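Local coordinates for probable E3 ubiquitin-protein ligase HERC1 (Homo sapiens, PDB 4QT6) that probably acts as an E3 ubiquitin-protein ligase, of which this SPRY domain is one part and may serve in protein-protein recognition, at residues Trp62-Phe67 / Ser73-Tyr78; Leu136-Met141 / Val151-Met156. All blocks are in the same frame, centred on the assembly; numbering follows the deposited sequence.

Interaction 1: Trp62-Phe67 / Ser73-Tyr78; sequences WPVHDF and SDMWLY. With ARF (formamide), chain C.
The carboxylate of D74 accepts the backbone N-H groups of H65 and D66, two neighbours in the loop between strands 55-60 and 75-79 of the SPRY beta-sandwich. One oxygen takes both bonds. H65 N lies 2.8 Å from D74 OD2, and D66 N lies 3.1 Å from D74 OD2. Both donors come from the anti side of the carboxylate, and they reach the oxygen from opposite faces of its plane. D74 CG is anti to its own carbonyl carbon (chi1 -74°), which swings the acid toward the loop. The other oxygen turns to water: D74 OD1 accepts from water 1, 2.7 Å away, and that water lies in the plane of the H65 ring, at its edge, beside ND1.

Deeper in, the contact is apolar. The methyl CE of selenomethionine M75 touches V64 CG2 at 3.7 Å and also packs against CB of F67. The M75 side chain is extended beyond CG, which carries its tip to the loop at about a right angle to V64. Y27 of strand 26-30 touches V64 and M75, and its ring meets that of F67 edge-to-face.

A second shell shapes the loop. The carboxylate of D66 is hydrogen-bonded to T71 OG1 and N68 N, while T72 OG1 is hydrogen-bonded to both D66 O and D74 N. Water 2 bridges D66 OD2 and S73 N. At the far end of segment 73-78, Y78 OH is hydrogen-bonded to S96 O and accepts a nearly straight bond (167°) from a formamide, whose N lies 2.9 Å from Y78 OH.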
# COMPACT_ATOMS: atom_id res chain seq x y z
N TRP A 62 -2.03 -1.13 -13.01
CA TRP A 62 -2.66 -2.39 -13.39
C TRP A 62 -2.57 -2.53 -14.91
O TRP A 62 -2.90 -1.58 -15.61
CB TRP A 62 -4.11 -2.40 -12.95
CG TRP A 62 -4.79 -3.70 -13.26
CD1 TRP A 62 -5.73 -3.93 -14.20
CD2 TRP A 62 -4.56 -4.94 -12.60
NE1 TRP A 62 -6.10 -5.25 -14.18
CE2 TRP A 62 -5.39 -5.89 -13.20
CE3 TRP A 62 -3.73 -5.34 -11.56
CZ2 TRP A 62 -5.42 -7.22 -12.80
CZ3 TRP A 62 -3.75 -6.66 -11.16
CH2 TRP A 62 -4.60 -7.58 -11.77
N PRO A 63 -2.13 -3.68 -15.44
CA PRO A 63 -1.75 -4.90 -14.71
C PRO A 63 -0.42 -4.81 -13.96
O PRO A 63 0.37 -3.91 -14.18
CB PRO A 63 -1.62 -5.94 -15.85
CG PRO A 63 -1.25 -5.13 -17.03
CD PRO A 63 -2.05 -3.87 -16.90
N VAL A 64 -0.23 -5.74 -13.04
CA VAL A 64 0.99 -5.88 -12.27
C VAL A 64 1.87 -6.92 -12.96
O VAL A 64 1.42 -8.05 -13.22
CB VAL A 64 0.67 -6.34 -10.83
CG1 VAL A 64 1.92 -6.76 -10.07
CG2 VAL A 64 -0.05 -5.21 -10.10
N HIS A 65 3.10 -6.54 -13.29
CA HIS A 65 4.09 -7.49 -13.82
C HIS A 65 5.19 -7.83 -12.82
O HIS A 65 5.75 -8.92 -12.88
CB HIS A 65 4.72 -6.91 -15.08
CG HIS A 65 3.74 -6.72 -16.19
ND1 HIS A 65 3.41 -5.48 -16.69
CD2 HIS A 65 2.98 -7.61 -16.88
CE1 HIS A 65 2.51 -5.61 -17.64
NE2 HIS A 65 2.23 -6.89 -17.78
N ASP A 66 5.51 -6.90 -11.93
CA ASP A 66 6.51 -7.08 -10.91
C ASP A 66 5.92 -6.56 -9.62
O ASP A 66 5.52 -5.39 -9.57
CB ASP A 66 7.77 -6.28 -11.29
CG ASP A 66 8.91 -6.45 -10.30
OD1 ASP A 66 8.73 -7.08 -9.24
OD2 ASP A 66 10.00 -5.89 -10.56
N PHE A 67 5.78 -7.43 -8.62
CA PHE A 67 5.36 -7.00 -7.28
C PHE A 67 6.38 -7.26 -6.19
O PHE A 67 6.06 -7.20 -5.03
CB PHE A 67 3.96 -7.57 -6.91
CG PHE A 67 3.90 -9.08 -6.74
CD1 PHE A 67 3.62 -9.90 -7.81
CD2 PHE A 67 3.97 -9.64 -5.48
CE1 PHE A 67 3.51 -11.28 -7.63
CE2 PHE A 67 3.87 -11.01 -5.29
CZ PHE A 67 3.63 -11.83 -6.37
N SER A 73 8.74 -1.33 -10.40
CA SER A 73 8.36 0.00 -10.88
C SER A 73 6.86 0.08 -11.18
O SER A 73 6.37 1.12 -11.62
CB SER A 73 9.18 0.35 -12.13
OG SER A 73 10.55 0.54 -11.76
N ASP A 74 6.13 -1.02 -10.94
CA ASP A 74 4.67 -1.00 -11.09
C ASP A 74 4.00 -0.40 -9.87
O ASP A 74 2.87 0.12 -9.98
CB ASP A 74 4.12 -2.40 -11.33
CG ASP A 74 4.40 -2.91 -12.73
OD1 ASP A 74 4.55 -2.08 -13.66
OD2 ASP A 74 4.45 -4.14 -12.87
N MSE A 75 4.69 -0.46 -8.74
CA MSE A 75 4.15 -0.02 -7.44
C MSE A 75 5.05 1.01 -6.80
O MSE A 75 6.26 1.10 -7.08
CB MSE A 75 3.98 -1.20 -6.48
CG MSE A 75 3.25 -2.36 -7.16
SE MSE A 75 2.96 -3.79 -5.83
CE MSE A 75 1.40 -4.58 -6.71
N TRP A 76 4.45 1.79 -5.93
CA TRP A 76 5.14 2.74 -5.07
C TRP A 76 4.77 2.32 -3.66
O TRP A 76 3.59 2.38 -3.27
CB TRP A 76 4.65 4.17 -5.33
CG TRP A 76 5.17 4.86 -6.56
CD1 TRP A 76 6.14 5.83 -6.59
CD2 TRP A 76 4.73 4.71 -7.91
NE1 TRP A 76 6.34 6.25 -7.86
CE2 TRP A 76 5.49 5.60 -8.71
CE3 TRP A 76 3.80 3.88 -8.55
CZ2 TRP A 76 5.32 5.69 -10.08
CZ3 TRP A 76 3.63 3.98 -9.92
CH2 TRP A 76 4.39 4.90 -10.67
N LEU A 77 5.75 1.87 -2.88
CA LEU A 77 5.45 1.13 -1.66
C LEU A 77 6.14 1.67 -0.44
O LEU A 77 7.25 2.21 -0.50
CB LEU A 77 5.82 -0.34 -1.83
CG LEU A 77 5.06 -1.10 -2.90
CD1 LEU A 77 5.67 -2.47 -3.12
CD2 LEU A 77 3.58 -1.22 -2.53
N TYR A 78 5.49 1.47 0.70
CA TYR A 78 5.91 1.93 2.01
C TYR A 78 5.83 0.72 2.94
O TYR A 78 4.78 0.08 3.13
CB TYR A 78 5.01 3.12 2.43
CG TYR A 78 5.13 3.71 3.81
CD1 TYR A 78 6.34 3.74 4.48
CD2 TYR A 78 4.03 4.35 4.40
CE1 TYR A 78 6.42 4.30 5.76
CE2 TYR A 78 4.11 4.92 5.66
CZ TYR A 78 5.32 4.91 6.33
OH TYR A 78 5.38 5.48 7.59
N ARF C . 4.92 8.34 7.60
C ARF C . 5.62 9.28 8.25
O ARF C . 6.61 8.97 8.89
O HOH W 1 3.88 -2.66 -16.21
O HOH W 2 9.05 -3.34 -12.28

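Interaction 2: Leu136-Met141 / Val151-Met156; sequences LYPCVM and VKICDM. With ARF (formamide), chain F.
Two pairs of apolar side chains join strand 137-142 to strand 150-154: V140 with V151, and P138 with I153. The strands belong to different sheets, so the side chains meet between the two facing sheets in the buried interior of a beta-sandwich, the fold of the SPRY domain. No hydrogen bond links the two segments. The backbones stay well apart, with 7.5 Å between V140 CA and V151 CA and 8.5 Å between P138 CA and I153 CA.

The valines meet branch to branch. V140 CG2 lies 3.7 Å from V151 CG1, and V140 CG1 lies 3.8 Å from V151 CG2. Both side chains have CG1 anti to the backbone N, and each turns its two methyls to the other. The second pair is narrower. A single methyl, I153 CD1, reaches P138 CB at 3.7 Å. I153 is extended through both torsions (chi1 -167°, chi2 170°), which carries this methyl across to the proline ring.

The same methyl also touches a bound formamide, with 3.5 Å from I153 CD1 to the formamide carbon. G1 N and Y39 OH hydrogen-bond that small molecule. With an alanine here, P138 and the formamide would probably lose their shared methyl neighbour, leaving a gap between the sheets.

Strand 38-47, next to strand 150-154, closes the core around these pairs: F43 packs on both valines and W41 on P138, while A30 of strand 26-30 touches P138 and I153. Strands 26-30 and 55-60 flank strand 137-142 on its two edges, and V151 also touches T55 of strand 55-60.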
# COMPACT_ATOMS: atom_id res chain seq x y z
N LEU A 136 -3.70 5.00 -11.21
CA LEU A 136 -3.12 4.30 -10.06
C LEU A 136 -4.20 3.84 -9.11
O LEU A 136 -5.24 4.49 -8.96
CB LEU A 136 -2.09 5.16 -9.31
CG LEU A 136 -0.77 5.34 -10.08
CD1 LEU A 136 0.10 6.40 -9.41
CD2 LEU A 136 -0.04 4.01 -10.15
N TYR A 137 -3.94 2.69 -8.49
CA TYR A 137 -4.88 2.11 -7.54
C TYR A 137 -4.21 1.99 -6.20
O TYR A 137 -3.10 1.50 -6.11
CB TYR A 137 -5.31 0.70 -7.97
CG TYR A 137 -5.96 0.62 -9.31
CD1 TYR A 137 -5.19 0.65 -10.49
CD2 TYR A 137 -7.33 0.51 -9.42
CE1 TYR A 137 -5.80 0.60 -11.72
CE2 TYR A 137 -7.93 0.45 -10.67
CZ TYR A 137 -7.15 0.48 -11.80
OH TYR A 137 -7.79 0.42 -13.03
N PRO A 138 -4.91 2.37 -5.12
CA PRO A 138 -4.46 1.95 -3.79
C PRO A 138 -4.15 0.46 -3.73
O PRO A 138 -4.87 -0.34 -4.35
CB PRO A 138 -5.64 2.32 -2.89
CG PRO A 138 -6.29 3.45 -3.60
CD PRO A 138 -6.15 3.17 -5.06
N CYS A 139 -3.08 0.08 -3.06
CA CYS A 139 -2.67 -1.33 -2.99
C CYS A 139 -1.96 -1.69 -1.72
O CYS A 139 -1.46 -0.85 -1.01
CB CYS A 139 -1.75 -1.71 -4.15
SG CYS A 139 -0.09 -1.02 -4.07
N VAL A 140 -1.93 -2.99 -1.48
CA VAL A 140 -1.23 -3.62 -0.38
C VAL A 140 -0.46 -4.77 -0.99
O VAL A 140 -0.98 -5.45 -1.89
CB VAL A 140 -2.24 -4.12 0.67
CG1 VAL A 140 -1.55 -4.92 1.76
CG2 VAL A 140 -3.00 -2.94 1.26
N MSE A 141 0.76 -4.99 -0.52
CA MSE A 141 1.58 -6.13 -0.96
C MSE A 141 2.12 -6.82 0.27
O MSE A 141 2.45 -6.14 1.25
CB MSE A 141 2.69 -5.57 -1.85
CG MSE A 141 3.58 -6.57 -2.58
SE MSE A 141 5.11 -7.19 -1.48
CE MSE A 141 5.45 -5.63 -0.34
N VAL A 151 -5.15 -6.11 6.08
CA VAL A 151 -5.16 -4.63 5.97
C VAL A 151 -6.53 -4.18 5.51
O VAL A 151 -7.08 -4.71 4.54
CB VAL A 151 -4.08 -4.15 4.97
CG1 VAL A 151 -4.07 -2.62 4.82
CG2 VAL A 151 -2.70 -4.64 5.39
N LYS A 152 -7.06 -3.15 6.17
CA LYS A 152 -8.32 -2.55 5.81
C LYS A 152 -8.10 -1.26 5.03
O LYS A 152 -7.26 -0.44 5.42
CB LYS A 152 -9.12 -2.25 7.08
CG LYS A 152 -10.47 -1.61 6.84
CD LYS A 152 -11.28 -1.52 8.12
CE LYS A 152 -12.60 -0.83 7.86
NZ LYS A 152 -13.57 -0.95 8.99
N ILE A 153 -8.87 -1.07 3.96
CA ILE A 153 -8.88 0.21 3.27
C ILE A 153 -10.05 1.06 3.79
O ILE A 153 -11.17 0.56 3.93
CB ILE A 153 -8.86 0.02 1.72
CG1 ILE A 153 -8.54 1.36 1.03
CG2 ILE A 153 -10.14 -0.60 1.21
CD1 ILE A 153 -8.26 1.21 -0.47
N CYS A 154 -9.78 2.33 4.07
CA CYS A 154 -10.65 3.26 4.79
C CYS A 154 -10.74 4.61 4.14
O CYS A 154 -9.79 5.07 3.52
CB CYS A 154 -10.04 3.59 6.15
SG CYS A 154 -9.73 2.20 7.21
N ASP A 155 -11.87 5.27 4.35
CA ASP A 155 -12.04 6.66 3.93
C ASP A 155 -11.17 7.57 4.79
O ASP A 155 -10.71 7.20 5.89
CB ASP A 155 -13.50 7.08 4.02
CG ASP A 155 -13.93 7.41 5.44
OD1 ASP A 155 -13.76 8.59 5.86
OD2 ASP A 155 -14.45 6.51 6.12
N MSE A 156 -10.92 8.78 4.31
CA MSE A 156 -9.92 9.64 4.96
C MSE A 156 -10.36 10.18 6.30
O MSE A 156 -9.52 10.69 7.05
CB MSE A 156 -9.56 10.76 3.98
CG MSE A 156 -10.51 11.93 4.10
SE MSE A 156 -9.87 13.46 3.02
CE MSE A 156 -9.30 14.73 4.41
N ARF F . -10.41 3.44 -2.50
C ARF F . -11.15 2.79 -1.59
O ARF F . -11.49 1.63 -1.82

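Overall arrangement
The two interactions come in series along the chain, and their centres lie 14 Å apart. Both reach the six-stranded antiparallel sheet, where strand 55-60 runs between strands 75-79 and 137-142. Interaction 1 lies near the surface and fixes the loop that leads from strand 55-60 into strand 75-79. Interaction 2 is buried and spans from this sheet to strand 150-154 of the seven-stranded sheet. They also touch directly: W62 packs on Y137, W76 on L136, and L77 on C139. One SPRY domain thus has its surface loop joined through a shared sheet to the interior of the sandwich.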